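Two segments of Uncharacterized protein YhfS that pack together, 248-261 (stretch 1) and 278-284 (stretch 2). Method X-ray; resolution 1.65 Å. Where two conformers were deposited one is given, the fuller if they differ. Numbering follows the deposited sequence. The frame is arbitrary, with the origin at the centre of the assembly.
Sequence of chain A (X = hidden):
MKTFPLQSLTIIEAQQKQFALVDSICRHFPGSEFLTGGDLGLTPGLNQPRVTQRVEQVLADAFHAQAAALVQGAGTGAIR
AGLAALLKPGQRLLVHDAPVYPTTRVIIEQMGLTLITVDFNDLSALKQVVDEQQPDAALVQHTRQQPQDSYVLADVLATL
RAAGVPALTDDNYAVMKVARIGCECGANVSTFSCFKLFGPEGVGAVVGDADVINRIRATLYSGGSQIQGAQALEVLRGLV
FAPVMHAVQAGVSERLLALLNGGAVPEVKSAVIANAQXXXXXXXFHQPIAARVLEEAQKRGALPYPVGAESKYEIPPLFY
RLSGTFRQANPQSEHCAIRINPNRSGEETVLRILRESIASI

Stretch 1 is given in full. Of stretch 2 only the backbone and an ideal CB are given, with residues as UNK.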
# COMPACT_ATOMS: atom_id res chain seq x y z
N VAL A 248 15.06 -0.17 6.51
CA VAL A 248 15.84 0.87 7.17
C VAL A 248 14.87 1.84 7.86
O VAL A 248 15.08 2.22 9.02
CB VAL A 248 16.73 1.64 6.17
CG1 VAL A 248 17.33 2.89 6.81
CG2 VAL A 248 17.86 0.74 5.65
N GLN A 249 13.80 2.20 7.16
CA GLN A 249 12.81 3.13 7.70
C GLN A 249 12.11 2.54 8.91
O GLN A 249 11.83 3.25 9.89
CB GLN A 249 11.77 3.52 6.64
CG GLN A 249 10.67 4.43 7.19
CD GLN A 249 9.57 4.72 6.19
OE1 GLN A 249 9.82 4.88 5.00
NE2 GLN A 249 8.33 4.80 6.68
N ALA A 250 11.80 1.25 8.85
CA ALA A 250 11.11 0.59 9.95
C ALA A 250 11.96 0.65 11.22
O ALA A 250 11.44 0.85 12.31
CB ALA A 250 10.76 -0.85 9.60
N GLY A 251 13.27 0.49 11.05
CA GLY A 251 14.21 0.62 12.15
C GLY A 251 14.23 2.02 12.73
O GLY A 251 14.27 2.19 13.96
N VAL A 252 14.23 3.02 11.85
CA VAL A 252 14.17 4.42 12.28
C VAL A 252 12.92 4.69 13.11
O VAL A 252 12.98 5.30 14.18
CB VAL A 252 14.22 5.37 11.06
CG1 VAL A 252 13.85 6.79 11.44
CG2 VAL A 252 15.61 5.34 10.43
N SER A 253 11.77 4.21 12.62
CA SER A 253 10.52 4.42 13.35
C SER A 253 10.53 3.76 14.73
O SER A 253 10.07 4.36 15.70
CB SER A 253 9.33 3.94 12.53
OG SER A 253 9.12 4.82 11.44
N GLU A 254 11.08 2.56 14.83
CA GLU A 254 11.17 1.90 16.13
C GLU A 254 12.12 2.65 17.06
O GLU A 254 11.83 2.83 18.25
CB GLU A 254 11.61 0.44 15.99
CG GLU A 254 10.60 -0.47 15.27
CD GLU A 254 9.46 -0.94 16.17
OE1 GLU A 254 9.36 -0.49 17.34
OE2 GLU A 254 8.66 -1.78 15.70
N ARG A 255 13.26 3.11 16.54
CA ARG A 255 14.21 3.81 17.41
C ARG A 255 13.66 5.17 17.86
O ARG A 255 13.84 5.58 19.01
CB ARG A 255 15.59 3.95 16.75
CG ARG A 255 16.32 2.60 16.64
CD ARG A 255 17.77 2.75 16.18
NE ARG A 255 17.89 3.50 14.94
CZ ARG A 255 17.75 2.97 13.72
NH1 ARG A 255 17.51 1.67 13.57
NH2 ARG A 255 17.86 3.75 12.65
N LEU A 256 12.97 5.85 16.95
CA LEU A 256 12.31 7.11 17.24
C LEU A 256 11.25 6.92 18.31
O LEU A 256 11.18 7.70 19.27
CB LEU A 256 11.68 7.67 15.97
CG LEU A 256 10.89 8.97 16.07
CD1 LEU A 256 11.79 10.08 16.58
CD2 LEU A 256 10.33 9.31 14.70
N LEU A 257 10.43 5.88 18.16
CA LEU A 257 9.39 5.59 19.15
C LEU A 257 9.98 5.38 20.54
O LEU A 257 9.48 5.93 21.53
CB LEU A 257 8.56 4.37 18.75
CG LEU A 257 7.46 3.96 19.73
CD1 LEU A 257 6.37 5.03 19.83
CD2 LEU A 257 6.84 2.61 19.34
N ALA A 258 11.05 4.59 20.62
CA ALA A 258 11.70 4.33 21.90
C ALA A 258 12.23 5.62 22.54
O ALA A 258 12.07 5.83 23.75
CB ALA A 258 12.83 3.32 21.74
N LEU A 259 12.85 6.47 21.74
CA LEU A 259 13.38 7.74 22.24
C LEU A 259 12.26 8.63 22.78
O LEU A 259 12.39 9.21 23.86
CB LEU A 259 14.16 8.47 21.15
CG LEU A 259 15.52 7.86 20.77
CD1 LEU A 259 16.01 8.41 19.44
CD2 LEU A 259 16.52 8.11 21.89
N LEU A 260 11.15 8.72 22.05
CA LEU A 260 10.02 9.53 22.50
C LEU A 260 9.40 8.97 23.77
O LEU A 260 9.09 9.71 24.69
CB LEU A 260 8.96 9.64 21.40
CG LEU A 260 9.38 10.46 20.19
CD1 LEU A 260 8.33 10.38 19.07
CD2 LEU A 260 9.63 11.90 20.60
N ASN A 261 9.24 7.65 23.81
CA ASN A 261 8.71 6.99 25.00
C ASN A 261 9.64 7.14 26.20
O ASN A 261 9.20 7.03 27.35
CB ASN A 261 8.41 5.52 24.73
CG ASN A 261 7.09 5.31 24.01
OD1 ASN A 261 6.23 6.19 24.02
ND2 ASN A 261 6.92 4.15 23.40
N UNK A 278 -0.40 3.81 6.16
CA UNK A 278 0.94 3.23 6.12
C UNK A 278 1.49 3.27 7.53
O UNK A 278 1.01 4.04 8.36
CB UNK A 278 1.85 3.97 5.14
N UNK A 279 2.50 2.46 7.81
CA UNK A 279 3.06 2.38 9.15
C UNK A 279 3.91 3.63 9.42
O UNK A 279 4.91 3.88 8.74
CB UNK A 279 3.89 1.11 9.31
N UNK A 280 3.46 4.43 10.39
CA UNK A 280 4.04 5.73 10.70
C UNK A 280 3.96 5.97 12.21
O UNK A 280 3.39 5.16 12.95
CB UNK A 280 3.33 6.84 9.93
N UNK A 281 4.53 7.08 12.66
CA UNK A 281 4.38 7.49 14.06
C UNK A 281 3.23 8.46 14.25
O UNK A 281 3.01 9.36 13.44
CB UNK A 281 5.68 8.13 14.57
N UNK A 282 2.49 8.28 15.33
CA UNK A 282 1.51 9.28 15.75
C UNK A 282 2.00 9.92 17.03
O UNK A 282 2.19 9.24 18.04
CB UNK A 282 0.12 8.66 15.94
N UNK A 283 2.23 11.22 16.97
CA UNK A 283 2.82 11.94 18.09
C UNK A 283 1.83 12.96 18.64
O UNK A 283 1.35 13.82 17.90
CB UNK A 283 4.12 12.63 17.67
N UNK A 284 1.53 12.85 19.93
CA UNK A 284 0.57 13.73 20.59
C UNK A 284 1.30 14.61 21.59
O UNK A 284 2.14 14.13 22.35
CB UNK A 284 -0.53 12.92 21.28

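Helix 248-261 and the strand run nearly parallel, their axes 19° apart and 8.9 Å at closest approach, so the strand residues that point at the helix must fill the gap with side chains.

Position 278 precedes the strand, and its ideal CB has nothing of stretch 1 within 5.5 Å; many residues would do. It is Ser 278, whose OG is hydrogen-bonded elsewhere in the structure.

At 279 the CB points sideways, again with no helix atom within 5.5 Å, so a short side chain would leave the helix untouched. A long one could run beside it toward the carboxylate of Glu 254, which favours a basic residue, though a long polar one could also serve. The residue is Lys 279, with all four chi angles t. Its NZ stops 4.5 Å from Glu 254 OE2, beyond a salt bridge, and two waters link them. One donates to Glu 254 OE2 and accepts from Lys 279 NZ, its O 2.9 Å from that nitrogen; the other does the same with a weak bond to NZ. The backbone contributes whatever the side chain: a third water donates to Lys 279 O, accepts from Gln 249 NE2, and hydrogen-bonds Ser 253 OG.

At 280, phi/psi of -145/176 is extended and CB points away. The helix gives little guidance, and a beta-branched residue would suit the backbone. Val 280 occupies it.

Position 281 faces the helix. The CA of 281 lies 6.9 Å from the CA of Ser 253, and the ideal CB of 281 is 4.8 Å from Leu 256 CD2. The surface ahead, made by Ser 253, Leu 256, Leu 257 and Leu 260, is largely apolar, so a medium-sized aliphatic such as leucine, isoleucine or methionine would suit. Leu 281 has the largest covered area of either stretch. Its CD1 sits 3.6 Å from Ser 253 CB, while CD2 lies 3.7 Å from Leu 256 CG and 3.8 Å from Leu 260 CD1.

Position 282 is out of the helix's reach, so many residues would suit; it is Ile 282.

At 283 CB points toward the helix again, but the spacing is wider: the ideal CB is 5.0 Å from Leu 260 CD1. A small or medium aliphatic, valine or isoleucine, would fit. Val 283, with chi1 t, brings CG2 to 4.0 Å from Leu 260 CD1.

Position 284 is also out of reach, and polar or apolar residues are equally compatible with stretch 1. It is Glu 284.

Stretch 2, residues 278-284: SKVLIVE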
# COMPACT_ATOMS: atom_id res chain seq x y z
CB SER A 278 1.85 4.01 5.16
OG SER A 278 3.08 3.31 4.95
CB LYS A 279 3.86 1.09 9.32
CG LYS A 279 4.23 0.72 10.75
CD LYS A 279 4.76 -0.71 10.79
CE LYS A 279 5.29 -1.07 12.17
NZ LYS A 279 5.84 -2.47 12.21
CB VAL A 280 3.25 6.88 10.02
CG1 VAL A 280 3.34 6.77 8.51
CG2 VAL A 280 1.79 6.87 10.48
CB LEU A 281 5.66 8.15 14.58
CG LEU A 281 6.58 7.19 15.33
CD1 LEU A 281 7.47 6.47 14.34
CD2 LEU A 281 7.39 7.90 16.40
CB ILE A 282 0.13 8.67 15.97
CG1 ILE A 282 -0.42 8.17 14.64
CG2 ILE A 282 -0.81 9.71 16.58
CD1 ILE A 282 -1.44 7.11 14.79
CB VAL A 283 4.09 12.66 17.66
CG1 VAL A 283 4.70 13.40 18.83
CG2 VAL A 283 5.10 11.65 17.09
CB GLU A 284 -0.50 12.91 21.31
CG GLU A 284 -1.59 13.73 22.00
CD GLU A 284 -2.36 12.93 23.04
OE1 GLU A 284 -1.79 11.96 23.58
OE2 GLU A 284 -3.52 13.28 23.32
O HOH W 1 7.70 3.76 9.44
O HOH W 2 8.99 -2.49 13.21
O HOH W 3 6.01 -2.07 15.09
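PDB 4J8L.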